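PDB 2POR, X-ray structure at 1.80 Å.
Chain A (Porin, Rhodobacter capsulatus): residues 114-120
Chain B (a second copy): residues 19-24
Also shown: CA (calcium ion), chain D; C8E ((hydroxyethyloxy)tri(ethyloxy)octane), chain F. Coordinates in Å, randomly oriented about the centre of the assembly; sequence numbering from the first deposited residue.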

ATOM      1  N   GLU A 114       6.820  -6.843 -12.571  1.00 17.56           N
ATOM      2  CA  GLU A 114       7.758  -6.342 -11.610  1.00 17.62           C
ATOM      3  C   GLU A 114       9.074  -6.081 -12.289  1.00 20.21           C
ATOM      4  O   GLU A 114       9.542  -6.870 -13.104  1.00 19.38           O
ATOM      5  N   ASP A 115       9.635  -4.891 -12.080  1.00 18.34           N
ATOM      6  CA  ASP A 115      10.881  -4.443 -12.704  1.00 18.30           C
ATOM      7  C   ASP A 115      10.883  -4.454 -14.213  1.00 14.16           C
ATOM      8  O   ASP A 115      11.923  -4.537 -14.898  1.00 18.02           O
ATOM      9  N   ASN A 116       9.683  -4.373 -14.770  1.00 16.08           N
ATOM     10  CA  ASN A 116       9.591  -4.468 -16.198  1.00 21.18           C
ATOM     11  C   ASN A 116       8.500  -3.511 -16.694  1.00 17.53           C
ATOM     12  O   ASN A 116       7.370  -3.908 -17.015  1.00 18.38           O
ATOM     13  N   PRO A 117       8.803  -2.197 -16.777  1.00 19.89           N
ATOM     14  CA  PRO A 117       7.902  -1.227 -17.377  1.00 22.27           C
ATOM     15  C   PRO A 117       7.867  -1.347 -18.901  1.00 18.54           C
ATOM     16  O   PRO A 117       8.827  -1.856 -19.501  1.00 18.89           O
ATOM     17  N   VAL A 118       6.800  -0.874 -19.576  1.00 16.16           N
ATOM     18  CA  VAL A 118       6.783  -0.770 -21.038  1.00 16.43           C
ATOM     19  C   VAL A 118       6.799   0.744 -21.408  1.00 25.34           C
ATOM     20  O   VAL A 118       6.648   1.615 -20.531  1.00 19.32           O
ATOM     21  N   LEU A 119       6.985   1.081 -22.676  1.00 20.33           N
ATOM     22  CA  LEU A 119       7.143   2.445 -23.184  1.00 20.99           C
ATOM     23  C   LEU A 119       6.030   2.912 -24.106  1.00 20.18           C
ATOM     24  O   LEU A 119       5.579   2.140 -24.965  1.00 19.36           O
ATOM     25  N   LEU A 120       5.501   4.137 -24.049  1.00 16.23           N
ATOM     26  CA  LEU A 120       4.479   4.583 -24.995  1.00 12.16           C
ATOM     27  C   LEU A 120       4.924   5.968 -25.434  1.00 23.81           C
ATOM     28  O   LEU A 120       5.289   6.788 -24.595  1.00 18.46           O
TER
ATOM     29  N   TRP B  19      20.642  -4.189 -21.784  1.00 24.02           N
ATOM     30  CA  TRP B  19      19.918  -2.976 -21.434  1.00 29.52           C
ATOM     31  C   TRP B  19      18.481  -3.354 -21.079  1.00 34.72           C
ATOM     32  O   TRP B  19      17.925  -4.283 -21.675  1.00 26.95           O
ATOM     33  N   ASN B  20      17.864  -2.689 -20.099  1.00 20.14           N
ATOM     34  CA  ASN B  20      16.463  -2.855 -19.781  1.00 20.63           C
ATOM     35  C   ASN B  20      15.876  -1.481 -19.489  1.00 21.59           C
ATOM     36  O   ASN B  20      16.610  -0.615 -18.995  1.00 20.91           O
ATOM     37  N   PHE B  21      14.585  -1.300 -19.730  1.00 20.31           N
ATOM     38  CA  PHE B  21      13.866  -0.103 -19.266  1.00 18.80           C
ATOM     39  C   PHE B  21      13.796  -0.184 -17.738  1.00 29.01           C
ATOM     40  O   PHE B  21      13.621  -1.281 -17.187  1.00 18.59           O
ATOM     41  N   SER B  22      13.950   0.919 -16.992  1.00 16.37           N
ATOM     42  CA  SER B  22      13.870   0.912 -15.548  1.00 15.71           C
ATOM     43  C   SER B  22      13.182   2.219 -15.123  1.00 27.98           C
ATOM     44  O   SER B  22      13.643   3.299 -15.485  1.00 18.52           O
ATOM     45  N   SER B  23      12.079   2.172 -14.396  1.00 17.53           N
ATOM     46  CA  SER B  23      11.359   3.368 -13.984  1.00 21.71           C
ATOM     47  C   SER B  23      10.662   3.145 -12.654  1.00 27.30           C
ATOM     48  O   SER B  23      10.552   1.996 -12.209  1.00 18.45           O
ATOM     49  N   ARG B  24      10.249   4.165 -11.909  1.00 16.47           N
ATOM     50  CA  ARG B  24       9.489   4.012 -10.682  1.00 18.28           C
ATOM     51  C   ARG B  24       8.899   5.377 -10.322  1.00 21.67           C
ATOM     52  O   ARG B  24       9.359   6.383 -10.858  1.00 17.72           O
TER

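The two stretches, from two copies of the porin, meet nearly at right angles (89° between their end-to-end directions) and bury 282 Å² in total. No direct hydrogen bond links them; the contact combines an apolar patch with a calcium ion and one water that both chains share.

At the start of the chain B strand, Trp19(B) (chi1 m, -74°) is out of reach of chain A. Its indole instead lies against the detergent C8E, which covers one face of the ring, with CE2 of Trp19(B) 3.5 Å from C13 of C8E.

Asn20(B) directs its CA-to-CB bond toward chain A and, with chi1 at -89° (m), presents OD1 to the calcium ion at 2.2 Å. Across the interface, OD1 of Asn116(A) binds the same calcium ion, also at 2.2 Å. Asn116(A) begins by pointing away from chain B, but its t rotamer (chi1 -164°) brings the end of the side chain nearer. The two amide oxygens, OD1 of Asn116(A) and OD1 of Asn20(B), remain 4.3 Å apart with the cation joining them. Both ND2 groups are hydrogen-bonded elsewhere in the structure, and four further ligand atoms come from outside these stretches.

Water 1 binds the calcium at 2.4 Å and donates hydrogen bonds to the backbone O of Asp115(A) at 2.7 Å and to the backbone O of Phe21(B) at 2.8 Å, so that carbonyls 4.3 Å apart are reconciled by a donor between them.

Phe21(B) points toward chain A and makes the largest contribution to the buried surface. In its m rotamer (chi1 -63°), the side chain runs alongside Pro117(A) and reaches Leu119(A): its CB packs 3.9 Å from CG of Pro117(A), and its CE2 lies 3.7 Å from CB of Leu119(A), an oblique approach to the ring. The carbonyl O of Pro117(A) sits at the ring edge, 3.5 Å from CD2 of Phe21(B). Leu119(A) (chi1 t, chi2 p) and Pro117(A) (C-gamma endo) both point toward chain B, whereas the intervening Val118(A) (m) points away, the alternation expected of extended backbone. On its CE1 side, Phe21(B) also approaches O18 of C8E, at 3.9 Å.

Ser22(B) (t) turns away from chain A, and its OG is hydrogen-bonded elsewhere in the structure. Ser23(B) points sideways, yet its p rotamer (chi1 66°) brings OG within 3.2 Å of CB of Pro117(A), a close van der Waals contact. Beyond it, the side chain of Arg24(B) (chi1 p) leads away, and the contact ends.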

ATOM      1  CB  GLU A 114       7.876  -7.365 -10.519  1.00 21.43           C
ATOM      2  CG  GLU A 114       8.904  -6.927  -9.483  1.00 31.92           C
ATOM      3  CD  GLU A 114       9.028  -7.745  -8.188  1.00 50.58           C
ATOM      4  OE1 GLU A 114       8.436  -8.815  -8.092  1.00 58.25           O
ATOM      5  OE2 GLU A 114       9.721  -7.301  -7.265  1.00 57.25           O
ATOM      6  CB  ASP A 115      12.070  -5.293 -12.275  1.00 19.01           C
ATOM      7  CG  ASP A 115      12.432  -5.244 -10.821  1.00 25.40           C
ATOM      8  OD1 ASP A 115      12.167  -4.237 -10.157  1.00 28.95           O
ATOM      9  OD2 ASP A 115      13.011  -6.218 -10.356  1.00 32.28           O
ATOM     10  CB  ASN A 116       9.308  -5.951 -16.603  1.00 13.57           C
ATOM     11  CG  ASN A 116       9.606  -6.080 -18.091  1.00 13.13           C
ATOM     12  OD1 ASN A 116      10.752  -5.845 -18.596  1.00 22.25           O
ATOM     13  ND2 ASN A 116       8.544  -6.474 -18.814  1.00 17.70           N
ATOM     14  CB  PRO A 117       8.456   0.095 -16.856  1.00 15.27           C
ATOM     15  CG  PRO A 117       9.951  -0.139 -16.821  1.00 17.83           C
ATOM     16  CD  PRO A 117      10.023  -1.565 -16.283  1.00 17.26           C
ATOM     17  CB  VAL A 118       5.513  -1.511 -21.666  1.00 18.45           C
ATOM     18  CG1 VAL A 118       5.753  -3.010 -21.256  1.00 15.26           C
ATOM     19  CG2 VAL A 118       4.105  -1.119 -21.171  1.00 15.58           C
ATOM     20  CB  LEU A 119       8.473   2.474 -23.888  1.00 19.83           C
ATOM     21  CG  LEU A 119       8.919   3.800 -24.376  1.00 29.38           C
ATOM     22  CD1 LEU A 119       9.463   4.555 -23.198  1.00 33.62           C
ATOM     23  CD2 LEU A 119       9.994   3.642 -25.390  1.00 28.54           C
ATOM     24  CB  LEU A 120       3.124   4.728 -24.362  1.00 14.54           C
ATOM     25  CG  LEU A 120       2.024   5.384 -25.159  1.00 17.59           C
ATOM     26  CD1 LEU A 120       1.750   4.583 -26.422  1.00 20.38           C
ATOM     27  CD2 LEU A 120       0.761   5.470 -24.297  1.00 15.97           C
TER
ATOM     28  CB  TRP B  19      19.892  -1.988 -22.618  1.00 20.45           C
ATOM     29  CG  TRP B  19      21.239  -1.321 -22.819  1.00 34.12           C
ATOM     30  CD1 TRP B  19      22.126  -1.786 -23.749  1.00 38.42           C
ATOM     31  CD2 TRP B  19      21.727  -0.257 -22.103  1.00 43.20           C
ATOM     32  NE1 TRP B  19      23.184  -1.017 -23.616  1.00 28.98           N
ATOM     33  CE2 TRP B  19      22.989  -0.103 -22.652  1.00 43.13           C
ATOM     34  CE3 TRP B  19      21.293   0.580 -21.088  1.00 27.67           C
ATOM     35  CZ2 TRP B  19      23.835   0.881 -22.200  1.00 37.29           C
ATOM     36  CZ3 TRP B  19      22.144   1.568 -20.631  1.00 26.31           C
ATOM     37  CH2 TRP B  19      23.399   1.714 -21.187  1.00 34.35           C
ATOM     38  CB  ASN B  20      16.250  -3.678 -18.527  1.00 19.26           C
ATOM     39  CG  ASN B  20      16.139  -5.177 -18.800  1.00 16.94           C
ATOM     40  OD1 ASN B  20      15.058  -5.685 -19.139  1.00 19.32           O
ATOM     41  ND2 ASN B  20      17.254  -5.832 -18.536  1.00 18.90           N
ATOM     42  CB  PHE B  21      12.428  -0.058 -19.822  1.00 15.96           C
ATOM     43  CG  PHE B  21      12.220   0.034 -21.335  1.00 16.47           C
ATOM     44  CD1 PHE B  21      13.194   0.557 -22.174  1.00 18.25           C
ATOM     45  CD2 PHE B  21      11.020  -0.425 -21.844  1.00 17.20           C
ATOM     46  CE1 PHE B  21      12.933   0.600 -23.520  1.00 20.58           C
ATOM     47  CE2 PHE B  21      10.778  -0.370 -23.199  1.00 18.95           C
ATOM     48  CZ  PHE B  21      11.738   0.142 -24.027  1.00 18.40           C
ATOM     49  CB  SER B  22      15.245   0.837 -14.980  1.00 13.95           C
ATOM     50  OG  SER B  22      15.154   0.621 -13.586  1.00 17.49           O
ATOM     51  CB  SER B  23      10.375   3.707 -15.089  1.00 13.04           C
ATOM     52  OG  SER B  23       9.332   2.777 -15.287  1.00 17.20           O
ATOM     53  CB  ARG B  24      10.332   3.603  -9.488  1.00 14.39           C
ATOM     54  CG  ARG B  24      11.328   4.532  -8.919  1.00 17.95           C
ATOM     55  CD  ARG B  24      11.800   4.004  -7.626  1.00 18.22           C
ATOM     56  NE  ARG B  24      12.709   5.014  -7.093  1.00 16.16           N
ATOM     57  CZ  ARG B  24      13.598   4.853  -6.121  1.00 22.92           C
ATOM     58  NH1 ARG B  24      13.803   3.695  -5.504  1.00 23.47           N
ATOM     59  NH2 ARG B  24      14.247   5.930  -5.687  1.00 24.06           N
TER
HETATM   60 CA    CA D 304      12.886  -5.679 -18.916  1.00 19.02          CA
HETATM   61  C1  C8E F 546      29.689   8.940 -17.210  0.83 50.61           C
HETATM   62  C2  C8E F 546      28.168   9.184 -17.288  0.83 51.77           C
HETATM   63  C3  C8E F 546      27.434   8.596 -18.504  0.83 50.98           C
HETATM   64  C4  C8E F 546      27.164   7.086 -18.506  0.83 51.13           C
HETATM   65  C5  C8E F 546      26.325   6.800 -19.745  0.83 52.63           C
HETATM   66  C6  C8E F 546      26.149   5.323 -20.041  0.83 55.60           C
HETATM   67  C7  C8E F 546      25.818   5.095 -21.527  0.83 60.07           C
HETATM   68  C8  C8E F 546      24.329   5.170 -21.899  0.83 64.27           C
HETATM   69  O9  C8E F 546      23.935   5.446 -23.268  0.83 66.21           O
HETATM   70  C10 C8E F 546      23.550   4.337 -24.119  0.83 66.45           C
HETATM   71  C11 C8E F 546      22.091   3.987 -24.466  0.83 65.91           C
HETATM   72  O12 C8E F 546      21.906   3.112 -25.594  0.83 65.26           O
HETATM   73  C13 C8E F 546      21.549   1.747 -25.293  0.83 65.04           C
HETATM   74  C14 C8E F 546      20.374   1.013 -25.984  0.83 64.60           C
HETATM   75  O15 C8E F 546      18.984   1.228 -25.651  0.83 63.35           O
HETATM   76  C16 C8E F 546      18.317   0.014 -25.265  0.83 61.87           C
HETATM   77  C17 C8E F 546      16.798  -0.037 -25.230  0.83 60.37           C
HETATM   78  O18 C8E F 546      16.147  -1.247 -24.853  0.83 60.64           O
HETATM   79  C19 C8E F 546      15.236  -1.642 -25.880  0.83 62.75           C
HETATM   80  C20 C8E F 546      15.620  -2.806 -26.787  0.83 65.74           C
HETATM   81  O21 C8E F 546      14.717  -3.027 -27.870  0.83 68.59           O
HETATM   82  O   HOH W   1      12.755  -3.925 -17.359  1.00 16.16           O